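PDB 6D25: alpha-L-arabinosidase from Xanthomonas axonopodis pv. citri, which probably releases arabinofuranosyl side groups from arabinoxylans as a GH51 glycoside hydrolase, coping also with internal di-substitutions. Local coordinates for residues E213-V218 with Y246-V251; L263-Y268 with D299-K304; V493-A498 with A508-S513. One frame throughout, in Å; residues are numbered along the deposited sequence.

Contact 1. Residues E213-V218 with Y246-V251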
# COMPACT_ATOMS: atom_id res chain seq x y z
N GLU A 213 3.44 -0.09 13.98
CA GLU A 213 3.50 -1.48 13.47
C GLU A 213 3.30 -1.49 11.94
O GLU A 213 4.01 -2.24 11.20
CB GLU A 213 2.48 -2.37 14.16
CG GLU A 213 2.72 -2.60 15.65
CD GLU A 213 2.33 -1.49 16.62
OE1 GLU A 213 1.76 -0.44 16.20
OE2 GLU A 213 2.64 -1.64 17.84
N TYR A 214 2.45 -0.62 11.45
CA TYR A 214 2.17 -0.51 10.01
C TYR A 214 3.29 0.26 9.33
O TYR A 214 3.79 -0.15 8.27
CB TYR A 214 0.80 0.16 9.79
CG TYR A 214 0.39 0.33 8.36
CD1 TYR A 214 0.36 -0.75 7.48
CD2 TYR A 214 0.00 1.55 7.87
CE1 TYR A 214 -0.00 -0.60 6.14
CE2 TYR A 214 -0.41 1.72 6.56
CZ TYR A 214 -0.41 0.64 5.68
OH TYR A 214 -0.84 0.79 4.40
N ALA A 215 3.74 1.35 9.92
CA ALA A 215 4.82 2.15 9.37
C ALA A 215 6.10 1.32 9.21
O ALA A 215 6.84 1.56 8.28
CB ALA A 215 5.09 3.35 10.25
N ALA A 216 6.36 0.40 10.14
CA ALA A 216 7.59 -0.40 10.05
C ALA A 216 7.51 -1.31 8.81
O ALA A 216 8.50 -1.44 8.06
CB ALA A 216 7.78 -1.21 11.32
N ASP A 217 6.33 -1.89 8.56
CA ASP A 217 6.11 -2.74 7.36
C ASP A 217 6.26 -1.90 6.10
O ASP A 217 6.93 -2.30 5.12
CB ASP A 217 4.75 -3.43 7.42
CG ASP A 217 4.67 -4.56 8.42
OD1 ASP A 217 5.70 -5.24 8.66
OD2 ASP A 217 3.55 -4.80 8.95
N VAL A 218 5.66 -0.72 6.10
CA VAL A 218 5.72 0.15 4.94
C VAL A 218 7.18 0.61 4.68
O VAL A 218 7.65 0.59 3.54
CB VAL A 218 4.78 1.35 5.13
CG1 VAL A 218 4.97 2.40 4.05
CG2 VAL A 218 3.33 0.90 5.14
N TYR A 246 8.10 6.71 22.72
CA TYR A 246 9.10 5.68 22.90
C TYR A 246 8.65 4.38 22.24
O TYR A 246 9.49 3.61 21.75
CB TYR A 246 9.44 5.51 24.38
CG TYR A 246 10.00 6.80 24.96
CD1 TYR A 246 11.08 7.43 24.36
CD2 TYR A 246 9.43 7.42 26.07
CE1 TYR A 246 11.60 8.62 24.84
CE2 TYR A 246 9.93 8.63 26.56
CZ TYR A 246 11.00 9.24 25.93
OH TYR A 246 11.52 10.45 26.39
N HIS A 247 7.34 4.13 22.22
CA HIS A 247 6.83 2.94 21.57
C HIS A 247 7.20 2.95 20.08
O HIS A 247 7.52 1.90 19.52
CB HIS A 247 5.33 2.81 21.81
CG HIS A 247 4.75 1.60 21.13
ND1 HIS A 247 5.02 0.31 21.55
CD2 HIS A 247 3.93 1.49 20.05
CE1 HIS A 247 4.31 -0.52 20.79
NE2 HIS A 247 3.65 0.17 19.85
N TRP A 248 7.16 4.09 19.45
CA TRP A 248 7.51 4.20 18.04
C TRP A 248 8.97 3.76 17.82
O TRP A 248 9.27 2.91 16.95
CB TRP A 248 7.29 5.63 17.55
CG TRP A 248 7.45 5.75 16.07
CD1 TRP A 248 8.60 5.71 15.33
CD2 TRP A 248 6.37 5.80 15.12
NE1 TRP A 248 8.30 5.78 14.00
CE2 TRP A 248 6.95 5.83 13.84
CE3 TRP A 248 4.98 5.82 15.24
CZ2 TRP A 248 6.17 5.89 12.68
CZ3 TRP A 248 4.21 5.87 14.10
CH2 TRP A 248 4.81 5.93 12.85
N THR A 249 9.88 4.31 18.63
CA THR A 249 11.29 3.93 18.50
C THR A 249 11.49 2.43 18.73
O THR A 249 12.22 1.80 18.01
CB THR A 249 12.14 4.72 19.51
OG1 THR A 249 11.89 6.10 19.28
CG2 THR A 249 13.62 4.44 19.37
N GLU A 250 10.87 1.90 19.78
CA GLU A 250 10.98 0.50 20.12
C GLU A 250 10.59 -0.38 18.91
O GLU A 250 11.32 -1.32 18.56
CB GLU A 250 10.09 0.21 21.33
CG GLU A 250 9.96 -1.25 21.65
CD GLU A 250 11.12 -1.84 22.40
OE1 GLU A 250 11.82 -1.10 23.11
OE2 GLU A 250 11.31 -3.08 22.28
N VAL A 251 9.43 -0.11 18.30
CA VAL A 251 8.97 -0.98 17.23
C VAL A 251 9.81 -0.75 15.98
O VAL A 251 10.16 -1.73 15.32
CB VAL A 251 7.46 -0.79 16.97
CG1 VAL A 251 7.01 -1.57 15.74
CG2 VAL A 251 6.67 -1.21 18.20
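The imidazole of His-247 is approached by Glu-213 OE2 at its edge, close to the ring plane, while Val-251 CG2 of its own helix lies over one face, 3.5 Å above the plane and offset toward the rim. Ala-215 CB approaches the CZ2-CH2 rim of the Trp-248 indole obliquely, 3.7 Å from CH2. In the polar pair, His-247 NE2 donates to Glu-213 OE2 over 2.9 Å, with an N-H...O angle of 150°. The oxygen is met on its syn side, although the bond leans out of the carboxylate plane, and the two flat groups are turned 40° against each other. The His-247 ring lies anti to its backbone N, and NE2 leads toward the other helix. In Glu-213 a bend at chi2 brings the carboxylate to the NE2 edge of the ring, the two side chains crossing at about a right angle. Val-251 CG2 also lies 4.1 Å from Glu-213 OE2, and so borders both partners of the bond. The other carboxylate oxygen, OE1, makes a long, weak ion pair with Arg-211. Trp-248 is held separately: NE1 bonds to Pro-239 O, and the indole meets Trp-204 edge-to-face. A polar link at the more open border thus gives way to hydrophobic packing further in. The far side of helix 212-224 faces the other two subunits of the trimer, where Tyr-214 OH forms a hydrogen bond to Arg-221 of the second subunit and Asp-217 a salt bridge with Arg-211 of the third. Helices 212-224 and 246-256, which come after strands 196-199 and 235-238, are neighbours on the outside of the parallel barrel; their segment axes approach to 9.9 Å and run 36° apart.

Contact 2. Residues L263-Y268 with D299-K304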
# COMPACT_ATOMS: atom_id res chain seq x y z
N LEU A 263 17.55 6.95 11.98
CA LEU A 263 16.17 7.00 12.44
C LEU A 263 15.86 8.45 12.81
O LEU A 263 16.57 9.02 13.62
CB LEU A 263 15.99 6.10 13.66
CG LEU A 263 14.57 6.09 14.24
CD1 LEU A 263 13.62 5.40 13.30
CD2 LEU A 263 14.53 5.39 15.58
N SER A 264 14.84 9.06 12.21
CA SER A 264 14.56 10.46 12.47
C SER A 264 13.76 10.63 13.77
O SER A 264 12.99 9.79 14.12
CB SER A 264 13.89 11.12 11.32
OG SER A 264 12.60 10.60 11.16
N MET A 265 14.01 11.68 14.50
CA MET A 265 13.17 12.10 15.60
C MET A 265 12.88 13.60 15.43
O MET A 265 13.65 14.30 14.82
CB MET A 265 13.82 11.83 16.95
CG MET A 265 15.06 12.60 17.25
SD MET A 265 15.48 12.51 19.07
CE MET A 265 14.37 13.76 19.72
N HIS A 266 11.75 14.03 15.95
CA HIS A 266 11.25 15.40 15.79
C HIS A 266 10.88 15.92 17.18
O HIS A 266 10.16 15.21 17.90
CB HIS A 266 10.01 15.47 14.90
CG HIS A 266 10.25 15.04 13.50
ND1 HIS A 266 9.26 14.84 12.59
CD2 HIS A 266 11.39 14.87 12.80
CE1 HIS A 266 9.76 14.53 11.42
NE2 HIS A 266 11.06 14.53 11.52
N TYR A 267 11.36 17.14 17.52
CA TYR A 267 10.90 17.80 18.74
C TYR A 267 10.98 19.32 18.56
O TYR A 267 12.08 19.88 18.45
CB TYR A 267 11.74 17.41 19.95
CG TYR A 267 11.33 18.14 21.21
CD1 TYR A 267 10.07 17.95 21.76
CD2 TYR A 267 12.17 19.07 21.82
CE1 TYR A 267 9.64 18.64 22.87
CE2 TYR A 267 11.75 19.77 22.94
CZ TYR A 267 10.49 19.56 23.48
OH TYR A 267 10.08 20.29 24.58
N TYR A 268 9.82 19.96 18.58
CA TYR A 268 9.70 21.41 18.54
C TYR A 268 9.59 21.96 19.95
O TYR A 268 8.98 21.37 20.85
CB TYR A 268 8.47 21.83 17.75
CG TYR A 268 8.59 21.61 16.27
CD1 TYR A 268 9.29 22.50 15.49
CD2 TYR A 268 8.06 20.49 15.67
CE1 TYR A 268 9.44 22.30 14.12
CE2 TYR A 268 8.23 20.26 14.31
CZ TYR A 268 8.91 21.18 13.52
OH TYR A 268 9.08 20.96 12.17
N ASP A 299 17.37 16.97 25.70
CA ASP A 299 18.38 16.10 26.26
C ASP A 299 17.75 14.80 26.79
O ASP A 299 18.26 13.72 26.54
CB ASP A 299 19.19 16.77 27.37
CG ASP A 299 20.33 15.87 27.82
OD1 ASP A 299 21.23 15.62 27.05
OD2 ASP A 299 20.25 15.36 28.91
N GLU A 300 16.63 14.90 27.52
CA GLU A 300 15.92 13.73 28.03
C GLU A 300 15.43 12.85 26.88
O GLU A 300 15.56 11.63 26.93
CB GLU A 300 14.75 14.19 28.91
CG GLU A 300 13.88 13.05 29.37
CD GLU A 300 12.63 13.46 30.15
OE1 GLU A 300 12.53 14.66 30.54
OE2 GLU A 300 11.79 12.55 30.37
N LEU A 301 14.84 13.46 25.85
CA LEU A 301 14.33 12.70 24.69
C LEU A 301 15.48 11.95 24.01
O LEU A 301 15.34 10.74 23.74
CB LEU A 301 13.68 13.65 23.69
CG LEU A 301 12.44 14.40 24.18
CD1 LEU A 301 11.96 15.34 23.09
CD2 LEU A 301 11.32 13.46 24.62
N ILE A 302 16.60 12.62 23.73
CA ILE A 302 17.71 11.93 23.09
C ILE A 302 18.20 10.77 23.96
O ILE A 302 18.46 9.67 23.46
CB ILE A 302 18.84 12.91 22.75
CG1 ILE A 302 18.40 13.84 21.62
CG2 ILE A 302 20.12 12.17 22.42
CD1 ILE A 302 19.33 15.01 21.35
N THR A 303 18.31 11.02 25.27
CA THR A 303 18.80 10.01 26.19
C THR A 303 17.93 8.77 26.09
O THR A 303 18.43 7.65 25.93
CB THR A 303 18.90 10.57 27.62
OG1 THR A 303 19.83 11.66 27.54
CG2 THR A 303 19.35 9.55 28.63
N LYS A 304 16.64 8.96 26.23
CA LYS A 304 15.71 7.83 26.32
C LYS A 304 15.55 7.15 24.96
O LYS A 304 15.52 5.91 24.92
CB LYS A 304 14.38 8.27 26.92
CG LYS A 304 14.49 8.50 28.42
CD LYS A 304 13.24 8.98 29.09
CE LYS A 304 13.49 9.15 30.58
NZ LYS A 304 12.34 9.81 31.23
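Met-265, which touches Leu-301 and Ile-302, and Tyr-267, which touches Leu-301, get there through quite different torsions. In Met-265, CG sits between the backbone N and the carbonyl carbon (chi1 65°), and a bend at chi3 swings the methyl group round to Leu-301, with CE 4.0 Å from CB of that leucine. The sulfur is left beside the next residue of the helix, SD lying 4.1 Å from Ile-302 CG1, where the two side chains cross at about a right angle. Tyr-267 instead has its ring anti to the backbone N (chi1 177°), presenting a face to the helix. Leu-301 CD1 settles over that face in a CH-pi contact, 3.7 Å from the ring centroid and displaced toward the CG side, its shortest approach being 3.4 Å to Tyr-267 CG. The phenol is fixed at its far end, since OH hydrogen-bonds to Arg-294 O, about two turns before Leu-301 on the same helix. No hydrogen bond joins the two segments, so this interface rests on apolar contact alone. Strand 262-269 is an inner strand of the parallel (beta/alpha)8 barrel, and helix 285-312 packs outside it, running nearly antiparallel at 160° with the segment axes 10.4 Å apart. Met-265 also touches Leu-320 and Val-322 of the adjoining strand 319-325, to which the helix leads.

Contact 3. Residues V493-A498 with A508-S513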
# COMPACT_ATOMS: atom_id res chain seq x y z
N VAL A 493 29.89 40.18 18.52
CA VAL A 493 31.00 41.11 18.59
C VAL A 493 32.12 40.49 19.43
O VAL A 493 31.88 39.48 20.13
CB VAL A 493 30.54 42.46 19.19
CG1 VAL A 493 29.49 43.14 18.34
CG2 VAL A 493 30.11 42.32 20.68
N ALA A 494 33.29 41.11 19.39
CA ALA A 494 34.42 40.63 20.19
C ALA A 494 34.05 40.62 21.68
O ALA A 494 33.45 41.56 22.18
CB ALA A 494 35.66 41.46 19.93
N PHE A 495 34.38 39.54 22.37
CA PHE A 495 34.12 39.39 23.78
C PHE A 495 35.43 39.60 24.55
O PHE A 495 36.43 38.94 24.26
CB PHE A 495 33.60 37.98 24.09
CG PHE A 495 33.36 37.69 25.55
CD1 PHE A 495 32.48 38.46 26.29
CD2 PHE A 495 33.97 36.60 26.18
CE1 PHE A 495 32.23 38.17 27.62
CE2 PHE A 495 33.73 36.32 27.52
CZ PHE A 495 32.85 37.11 28.23
N LYS A 496 35.37 40.43 25.57
CA LYS A 496 36.57 40.85 26.33
C LYS A 496 36.54 40.31 27.76
O LYS A 496 37.41 40.66 28.51
CB LYS A 496 36.68 42.38 26.27
CG LYS A 496 37.14 42.83 24.90
CD LYS A 496 36.57 44.16 24.40
CE LYS A 496 36.58 44.23 22.87
NZ LYS A 496 35.46 45.01 22.28
N GLY A 497 35.58 39.45 28.12
CA GLY A 497 35.38 39.09 29.51
C GLY A 497 35.95 37.73 29.92
O GLY A 497 35.67 37.24 31.00
N ALA A 498 36.80 37.11 29.07
CA ALA A 498 37.50 35.90 29.39
C ALA A 498 39.00 36.19 29.65
O ALA A 498 39.61 36.98 28.94
CB ALA A 498 37.37 34.92 28.26
N ALA A 508 33.62 36.37 32.84
CA ALA A 508 32.52 37.25 33.27
C ALA A 508 31.43 37.20 32.19
O ALA A 508 31.56 37.77 31.10
CB ALA A 508 33.03 38.66 33.52
N LEU A 509 30.39 36.43 32.48
CA LEU A 509 29.38 36.06 31.47
C LEU A 509 28.11 36.89 31.71
O LEU A 509 27.42 36.71 32.73
CB LEU A 509 29.09 34.57 31.65
CG LEU A 509 28.25 33.95 30.55
CD1 LEU A 509 28.90 34.13 29.18
CD2 LEU A 509 28.00 32.46 30.83
N PRO A 510 27.81 37.83 30.81
CA PRO A 510 26.63 38.66 31.04
C PRO A 510 25.32 37.85 31.00
O PRO A 510 25.26 36.74 30.43
CB PRO A 510 26.62 39.70 29.89
CG PRO A 510 28.07 39.73 29.43
CD PRO A 510 28.51 38.29 29.61
N ALA A 511 24.29 38.43 31.60
CA ALA A 511 22.92 37.86 31.53
C ALA A 511 22.54 37.63 30.06
O ALA A 511 23.00 38.36 29.18
CB ALA A 511 21.96 38.80 32.22
N HIS A 512 21.70 36.63 29.80
CA HIS A 512 21.08 36.38 28.51
C HIS A 512 22.11 36.52 27.36
O HIS A 512 21.92 37.30 26.42
CB HIS A 512 19.85 37.26 28.31
CG HIS A 512 20.05 38.75 28.35
ND1 HIS A 512 19.57 39.51 29.40
CD2 HIS A 512 20.58 39.62 27.46
CE1 HIS A 512 19.80 40.80 29.15
NE2 HIS A 512 20.44 40.89 27.99
N SER A 513 23.16 35.70 27.41
CA SER A 513 24.23 35.84 26.45
C SER A 513 24.80 34.45 26.11
O SER A 513 24.69 33.49 26.89
CB SER A 513 25.33 36.78 26.95
OG SER A 513 26.14 36.16 27.93
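Gly-497 and Ala-508 are joined by a backbone hydrogen bond, Ala-508 N to Gly-497 O, 2.9 Å long with an N-H...O angle of 167°, just at the base of the hairpin formed by strands 498-501 and 504-509. Phe-495 packs beside this bond. Its ring, anti to the backbone N (chi1 177°), turns its edge to Ala-508 O, which lies near the ring plane and 3.2 Å from CZ. Over the centre of one face, 3.4 Å above the plane, stands the amide nitrogen of Gly-497; having no side chain, the glycine can fold closely over the ring. Pro-510 adds an oblique contact, its CD 4.2 Å from Phe-495 CE1. Beyond the segments, the phenylalanine rests on Ile-472, Val-515 and Leu-517 of the C-terminal beta domain. Past Pro-510 the second segment turns back on itself: Ser-513 OG donates to Pro-510 O over 2.7 Å, arriving above the carbonyl plane, and His-512 with Ser-513 forms a G1 beta bulge opposite Asn-447. Chemically, the ring touches polar backbone through both its edge and one face: the carbonyl oxygen probably meets the slightly positive rim of hydrogens, and the N-H of Gly-497 probably points at the electron-rich face. The aromatic ring thereby joins the hairpin base to the hydrophobic packing beneath it.

Overall arrangement
The three contacts follow one another in series along the chain, each closing before the next opens. Contacts 1 and 2 belong to the eight-stranded parallel barrel; their centres lie about 15 Å apart and they touch, Tyr-246 of helix 246-256 packing on Leu-301 and Lys-304 of helix 285-312. Together they link three successive outer helices, and strand 262-269, which follows helix 246-256, ties that layer to the barrel wall. Contact 3 stands apart in the mixed-sheet beta domain, its centre about 31 Å from that of contact 2 and about 46 Å from that of contact 1, which lies on the opposite side of the chain's centre. The trimer interface adjoins contact 1 alone.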